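PDB 5LHJ: leucine aminopeptidase 2, chloroplastic from Streptomyces sp. BC16019, which takes part in bottromycin maturation as a metalloaminopeptidase of the M17 family that probably removes N-terminal amino acids from peptides. Local coordinates for residues A[82-93]-A[114-122]; A[227-236]-A[313-324]. All blocks are in the same frame, centred on the assembly; numbering follows the deposited sequence.

Contact 1: A[82-93]-A[114-122]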
# COMPACT_ATOMS: atom_id res chain seq x y z
N LEU A 82 -44.04 9.77 -16.35
CA LEU A 82 -43.66 11.08 -15.82
C LEU A 82 -43.91 11.20 -14.31
O LEU A 82 -43.76 12.29 -13.74
CB LEU A 82 -44.42 12.18 -16.56
CG LEU A 82 -44.13 12.31 -18.07
CD1 LEU A 82 -45.16 13.20 -18.72
CD2 LEU A 82 -42.73 12.87 -18.33
N GLY A 83 -44.28 10.10 -13.66
CA GLY A 83 -44.55 10.10 -12.22
C GLY A 83 -45.75 10.94 -11.85
O GLY A 83 -46.51 11.38 -12.72
N PRO A 84 -45.95 11.18 -10.54
CA PRO A 84 -47.06 12.02 -10.09
C PRO A 84 -46.99 13.44 -10.64
O PRO A 84 -45.92 14.05 -10.64
CB PRO A 84 -46.91 12.02 -8.56
CG PRO A 84 -46.17 10.76 -8.26
CD PRO A 84 -45.20 10.61 -9.40
N ALA A 85 -48.12 13.95 -11.12
CA ALA A 85 -48.18 15.29 -11.68
C ALA A 85 -47.64 16.34 -10.70
O ALA A 85 -46.90 17.23 -11.09
CB ALA A 85 -49.60 15.63 -12.11
N GLY A 86 -47.99 16.18 -9.42
CA GLY A 86 -47.58 17.11 -8.37
C GLY A 86 -46.10 17.19 -8.06
O GLY A 86 -45.63 18.24 -7.62
N SER A 87 -45.36 16.10 -8.28
CA SER A 87 -43.93 16.06 -7.97
C SER A 87 -43.00 16.27 -9.18
O SER A 87 -41.79 16.42 -9.00
CB SER A 87 -43.57 14.74 -7.27
OG SER A 87 -43.83 13.64 -8.11
N ALA A 88 -43.56 16.29 -10.39
CA ALA A 88 -42.74 16.36 -11.60
C ALA A 88 -42.02 17.70 -11.72
O ALA A 88 -42.57 18.73 -11.36
CB ALA A 88 -43.59 16.11 -12.84
N THR A 89 -40.78 17.65 -12.21
CA THR A 89 -39.95 18.83 -12.44
C THR A 89 -39.49 18.82 -13.89
O THR A 89 -39.73 17.86 -14.61
CB THR A 89 -38.70 18.79 -11.57
OG1 THR A 89 -37.90 17.65 -11.93
CG2 THR A 89 -39.08 18.71 -10.08
N ALA A 90 -38.79 19.87 -14.30
CA ALA A 90 -38.15 19.89 -15.62
C ALA A 90 -37.20 18.70 -15.82
O ALA A 90 -37.12 18.14 -16.91
CB ALA A 90 -37.42 21.21 -15.85
N ALA A 91 -36.51 18.28 -14.75
CA ALA A 91 -35.60 17.13 -14.81
C ALA A 91 -36.35 15.83 -15.12
O ALA A 91 -35.80 14.95 -15.79
CB ALA A 91 -34.81 17.00 -13.50
N THR A 92 -37.58 15.70 -14.63
CA THR A 92 -38.44 14.58 -14.97
C THR A 92 -38.64 14.49 -16.48
O THR A 92 -38.52 13.41 -17.07
CB THR A 92 -39.83 14.69 -14.32
OG1 THR A 92 -39.69 15.02 -12.93
CG2 THR A 92 -40.60 13.38 -14.45
N PHE A 93 -38.94 15.63 -17.11
CA PHE A 93 -39.14 15.68 -18.56
C PHE A 93 -37.87 15.42 -19.35
O PHE A 93 -37.89 14.74 -20.38
CB PHE A 93 -39.79 17.01 -18.96
CG PHE A 93 -41.24 17.07 -18.62
CD1 PHE A 93 -41.66 17.52 -17.38
CD2 PHE A 93 -42.20 16.62 -19.52
CE1 PHE A 93 -43.00 17.53 -17.04
CE2 PHE A 93 -43.55 16.62 -19.19
CZ PHE A 93 -43.95 17.09 -17.95
N LEU A 114 -44.17 14.32 -25.30
CA LEU A 114 -44.05 14.43 -23.85
C LEU A 114 -44.36 15.82 -23.30
O LEU A 114 -44.97 15.95 -22.23
CB LEU A 114 -42.64 14.03 -23.38
CG LEU A 114 -42.10 12.65 -23.75
CD1 LEU A 114 -40.67 12.53 -23.22
CD2 LEU A 114 -42.94 11.50 -23.24
N ALA A 115 -43.95 16.87 -24.01
CA ALA A 115 -44.14 18.25 -23.53
C ALA A 115 -45.61 18.70 -23.58
O ALA A 115 -45.94 19.74 -23.01
CB ALA A 115 -43.26 19.22 -24.30
N LEU A 116 -46.46 17.93 -24.26
CA LEU A 116 -47.91 18.18 -24.27
C LEU A 116 -48.61 17.72 -23.00
O LEU A 116 -49.70 18.19 -22.70
CB LEU A 116 -48.57 17.51 -25.48
CG LEU A 116 -48.07 17.98 -26.85
CD1 LEU A 116 -48.69 17.18 -27.98
CD2 LEU A 116 -48.34 19.46 -27.04
N ALA A 117 -47.98 16.82 -22.25
CA ALA A 117 -48.52 16.40 -20.95
C ALA A 117 -48.55 17.59 -19.99
O ALA A 117 -47.51 18.15 -19.62
CB ALA A 117 -47.72 15.25 -20.37
N ASP A 118 -49.76 18.01 -19.61
CA ASP A 118 -49.95 19.11 -18.67
C ASP A 118 -50.52 18.53 -17.37
O ASP A 118 -50.75 17.33 -17.28
CB ASP A 118 -50.82 20.24 -19.26
CG ASP A 118 -52.20 19.78 -19.71
OD1 ASP A 118 -52.62 18.64 -19.41
OD2 ASP A 118 -52.89 20.57 -20.39
N GLY A 119 -50.73 19.36 -16.37
CA GLY A 119 -51.20 18.84 -15.10
C GLY A 119 -50.13 18.92 -14.04
O GLY A 119 -50.46 19.02 -12.87
N SER A 120 -48.85 18.86 -14.42
CA SER A 120 -47.78 19.19 -13.49
C SER A 120 -47.67 20.70 -13.35
O SER A 120 -48.27 21.45 -14.11
CB SER A 120 -46.42 18.61 -13.92
OG SER A 120 -45.85 19.34 -14.99
N GLY A 121 -46.88 21.14 -12.37
CA GLY A 121 -46.54 22.55 -12.21
C GLY A 121 -45.46 23.08 -13.15
O GLY A 121 -45.12 24.26 -13.07
N VAL A 122 -44.93 22.25 -14.05
CA VAL A 122 -43.89 22.66 -14.99
C VAL A 122 -44.56 23.38 -16.17
O VAL A 122 -45.33 22.74 -16.89
CB VAL A 122 -43.05 21.48 -15.52
CG1 VAL A 122 -41.91 21.98 -16.41
CG2 VAL A 122 -42.48 20.65 -14.37
O HOH W 1 -45.16 19.38 -10.65

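Contact 2: A[227-236]-A[313-324]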
# COMPACT_ATOMS: atom_id res chain seq x y z
N LEU A 227 1.59 28.09 -16.77
CA LEU A 227 1.29 27.30 -17.97
C LEU A 227 2.57 26.77 -18.65
O LEU A 227 2.66 25.58 -18.96
CB LEU A 227 0.47 28.14 -18.96
CG LEU A 227 0.22 27.53 -20.35
CD1 LEU A 227 -0.56 26.23 -20.27
CD2 LEU A 227 -0.54 28.55 -21.19
N THR A 228 3.54 27.65 -18.89
CA THR A 228 4.79 27.24 -19.56
C THR A 228 5.62 26.27 -18.68
O THR A 228 6.17 25.31 -19.20
CB THR A 228 5.60 28.44 -20.07
OG1 THR A 228 5.83 29.36 -19.02
CG2 THR A 228 4.83 29.16 -21.12
N ALA A 229 5.65 26.46 -17.36
CA ALA A 229 6.37 25.53 -16.45
C ALA A 229 5.76 24.14 -16.40
O ALA A 229 6.48 23.12 -16.51
CB ALA A 229 6.44 26.11 -15.04
N VAL A 230 4.45 24.09 -16.23
CA VAL A 230 3.72 22.82 -16.16
C VAL A 230 3.82 22.08 -17.50
O VAL A 230 4.04 20.88 -17.52
CB VAL A 230 2.25 23.05 -15.75
CG1 VAL A 230 1.38 21.82 -16.05
CG2 VAL A 230 2.18 23.43 -14.28
N GLY A 231 3.70 22.82 -18.60
CA GLY A 231 3.64 22.22 -19.92
C GLY A 231 4.97 21.77 -20.50
O GLY A 231 4.99 21.11 -21.53
N ARG A 232 6.09 22.12 -19.88
CA ARG A 232 7.39 21.92 -20.53
C ARG A 232 7.87 20.47 -20.65
O ARG A 232 8.61 20.16 -21.59
CB ARG A 232 8.47 22.77 -19.89
CG ARG A 232 9.02 22.27 -18.58
CD ARG A 232 10.29 23.06 -18.25
NE ARG A 232 10.96 22.59 -17.04
CZ ARG A 232 10.61 22.92 -15.80
NH1 ARG A 232 9.55 23.71 -15.56
NH2 ARG A 232 11.33 22.47 -14.79
N GLY A 233 7.49 19.60 -19.72
CA GLY A 233 7.94 18.19 -19.78
C GLY A 233 7.47 17.45 -21.03
O GLY A 233 8.20 16.66 -21.63
N SER A 234 6.22 17.72 -21.41
CA SER A 234 5.61 17.10 -22.58
C SER A 234 6.32 17.43 -23.88
O SER A 234 6.84 18.52 -24.04
CB SER A 234 4.15 17.56 -22.68
OG SER A 234 3.52 16.99 -23.82
N ALA A 235 6.32 16.48 -24.81
CA ALA A 235 6.71 16.73 -26.20
C ALA A 235 5.76 17.70 -26.91
O ALA A 235 6.15 18.34 -27.89
CB ALA A 235 6.77 15.42 -26.98
N GLU A 236 4.52 17.81 -26.43
CA GLU A 236 3.55 18.75 -27.01
C GLU A 236 3.71 20.14 -26.39
O GLU A 236 3.76 20.28 -25.16
CB GLU A 236 2.11 18.24 -26.81
CG GLU A 236 1.80 16.95 -27.54
CD GLU A 236 1.83 17.10 -29.05
OE1 GLU A 236 1.55 18.21 -29.55
OE2 GLU A 236 2.13 16.11 -29.74
N LEU A 313 -3.92 25.64 -22.32
CA LEU A 313 -3.90 24.26 -22.81
C LEU A 313 -2.51 23.67 -22.69
O LEU A 313 -1.54 24.27 -23.16
CB LEU A 313 -4.36 24.23 -24.27
CG LEU A 313 -5.58 25.06 -24.67
CD1 LEU A 313 -5.89 24.85 -26.15
CD2 LEU A 313 -6.81 24.70 -23.87
N ALA A 314 -2.39 22.50 -22.07
CA ALA A 314 -1.09 21.85 -21.89
C ALA A 314 -1.24 20.38 -21.53
O ALA A 314 -2.32 19.94 -21.17
CB ALA A 314 -0.28 22.56 -20.80
N GLU A 315 -0.14 19.63 -21.66
CA GLU A 315 -0.03 18.29 -21.08
C GLU A 315 0.87 18.35 -19.85
O GLU A 315 1.80 19.14 -19.81
CB GLU A 315 0.58 17.29 -22.06
CG GLU A 315 -0.25 16.93 -23.28
CD GLU A 315 0.36 15.78 -24.07
OE1 GLU A 315 1.58 15.49 -23.92
OE2 GLU A 315 -0.38 15.13 -24.85
N ASN A 316 0.59 17.51 -18.85
CA ASN A 316 1.45 17.34 -17.67
C ASN A 316 2.09 15.94 -17.75
O ASN A 316 1.42 14.94 -17.49
CB ASN A 316 0.61 17.50 -16.40
CG ASN A 316 1.44 17.51 -15.12
OD1 ASN A 316 2.64 17.80 -15.15
ND2 ASN A 316 0.81 17.23 -14.00
N MET A 317 3.37 15.88 -18.12
CA MET A 317 4.06 14.61 -18.39
C MET A 317 5.36 14.50 -17.60
O MET A 317 6.00 15.52 -17.35
CB MET A 317 4.41 14.50 -19.89
CG MET A 317 3.23 14.41 -20.86
SD MET A 317 2.50 12.77 -20.82
CE MET A 317 3.34 11.93 -22.16
N PRO A 318 5.78 13.27 -17.24
CA PRO A 318 7.14 13.09 -16.71
C PRO A 318 8.15 13.07 -17.87
O PRO A 318 7.83 12.62 -18.98
CB PRO A 318 7.06 11.72 -16.04
CG PRO A 318 6.13 10.96 -16.92
CD PRO A 318 5.15 11.97 -17.50
N ASP A 319 9.35 13.55 -17.61
CA ASP A 319 10.34 13.77 -18.66
C ASP A 319 11.60 14.30 -18.01
O ASP A 319 11.55 14.85 -16.89
CB ASP A 319 9.85 14.84 -19.65
CG ASP A 319 10.72 14.94 -20.88
OD1 ASP A 319 10.63 14.03 -21.71
OD2 ASP A 319 11.47 15.94 -21.00
N GLY A 320 12.72 14.14 -18.69
CA GLY A 320 13.98 14.73 -18.24
C GLY A 320 13.97 16.23 -18.04
O GLY A 320 14.81 16.75 -17.29
N GLY A 321 13.08 16.93 -18.76
CA GLY A 321 12.89 18.37 -18.61
C GLY A 321 11.61 18.81 -17.92
O GLY A 321 11.21 19.95 -18.07
N ALA A 322 10.99 17.92 -17.14
CA ALA A 322 9.70 18.22 -16.51
C ALA A 322 9.82 19.05 -15.24
O ALA A 322 10.85 19.06 -14.57
CB ALA A 322 8.96 16.92 -16.19
N LEU A 323 8.72 19.73 -14.90
CA LEU A 323 8.63 20.52 -13.67
C LEU A 323 8.99 19.69 -12.45
O LEU A 323 8.52 18.56 -12.30
CB LEU A 323 7.20 21.05 -13.52
CG LEU A 323 6.93 22.04 -12.37
CD1 LEU A 323 7.85 23.24 -12.36
CD2 LEU A 323 5.49 22.50 -12.46
N ARG A 324 9.86 20.22 -11.59
CA ARG A 324 10.41 19.47 -10.46
C ARG A 324 9.75 19.87 -9.16
O ARG A 324 9.44 21.04 -8.94
CB ARG A 324 11.92 19.70 -10.32
CG ARG A 324 12.79 19.21 -11.48
CD ARG A 324 14.15 19.90 -11.53
NE ARG A 324 13.92 21.23 -12.06
CZ ARG A 324 14.57 21.85 -13.03
NH1 ARG A 324 15.67 21.37 -13.61
NH2 ARG A 324 14.11 23.04 -13.38
O HOH W 2 4.45 18.49 -19.12
O HOH W 3 6.62 19.87 -16.94
O HOH W 4 2.27 20.84 -22.87
O HOH W 5 13.22 20.25 -15.50
O HOH W 6 11.03 18.52 -21.90
O HOH W 7 11.80 21.17 -20.68

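Contact 1: A[82-93]-A[114-122]
In the N-terminal domain typical of M17 aminopeptidases, two connections that leave parallel strands of one mixed sheet lie together: Phe93, at the start of helix 90-102, meets Leu114, Ser120 and Val122 of the loop between strand 109-112 and helix 124-139. The ring of Phe93 turns its edge to the loop, with CE2 3.4 Å from Leu114 O, which lies in the ring plane. Leu82 packs on one ring face through CD2, while its other branch, CD1, runs on to Ala117 CB at 3.7 Å. Helix 124-139 adds Ala130 and Val131 to the apolar surroundings of the ring.

Val122 sends its two methyls different ways. With CG1 anti to the backbone N (chi1 -176°), CG2 lies beside that N and is directed into the turn before helix 90-102, 3.5 Å from Thr89 C and within van der Waals range of Phe93 CE1. Farther along, the backbones themselves come together where Ala85 O receives a CA-H...O contact from Ser120 CA at 3.2 Å; beside this, the side-chain carbons Ala88 CB and Ser120 CB touch. No direct hydrogen bond joins the two segments; a water does so instead, lying 2.8 Å from both Ala85 O and Ala88 O and accepting from Gly121 N. Ser120 OG, at the edge of the Phe93 ring near CE1, closes an ST turn within the loop by accepting from Val122 N at 3.2 Å, with an N-H...O angle of 158°.

Contact 2: A[227-236]-A[313-324]
Arg232, near the C-terminal end of helix 225-231, reaches across to the 321-324 loop, and its side chain can be followed outward. From CB, the chain turns so that CG sits between the backbone N and the carbonyl carbon (chi1 78°), then runs extended as far as NE. This carries CG and CD past Gly321 O and places NE 2.8 Å from that oxygen. CZ lies over Leu323 CA, the peptide between Ala322 and Leu323 covering one guanidinium face. NH1 meets Leu323 CD1 at 3.7 Å; NH2 donates to a water that also bonds Ala322 O. Arg232 NH2 also comes within 3.2 Å of Arg324 NH2, the two guanidinium planes 49° apart. Asp327 probably eases this pairing of like charges, being salt-bridged to Arg324 NE and weakly paired with Arg232 NH2, while Arg324 NH1 bridges to Glu315 of a second subunit. A leucine at Arg232 would probably leave the water at Ala322 O without its guanidinium donor and the peptide before Leu323 without its flat cover.

Beside it, Gly233 CA is 3.7 Å from Ala322 CA, where a CB would clash with Met317 O. Ser234 OG makes a very short hydrogen bond to Glu315 OE1 (2.5 Å) and accepts from Glu236 N, forming an ST turn. One water ties Val230 O to Glu315 O, another to Leu323 N. Val230 packs on Glu345, and Asn316 ND2 bonds Asp266; both acidic residues bind manganese in the metal-loaded enzyme, though none is bound here. Val230 and Asn316 thus probably lie in the second shell of the M17 two-metal site.

Contact 1 belongs to the N-terminal domain and contact 2 to the catalytic domain, on opposite sides of the chain's centre, with about 31 Å between their nearest atoms and no shared helix or strand. The first is partly buried, lies far from the metal site and is touched by no other subunit; apolar packing and a single bridging water hold a loop and helix start against the loop before the next helix. The second is largely buried and more polar, with several waters, arginines and a glutamate between a helix end and a strand end. Its residues reach two neighbouring subunits and border manganese-binding residues, so it lies between the subunit interface and the metal site.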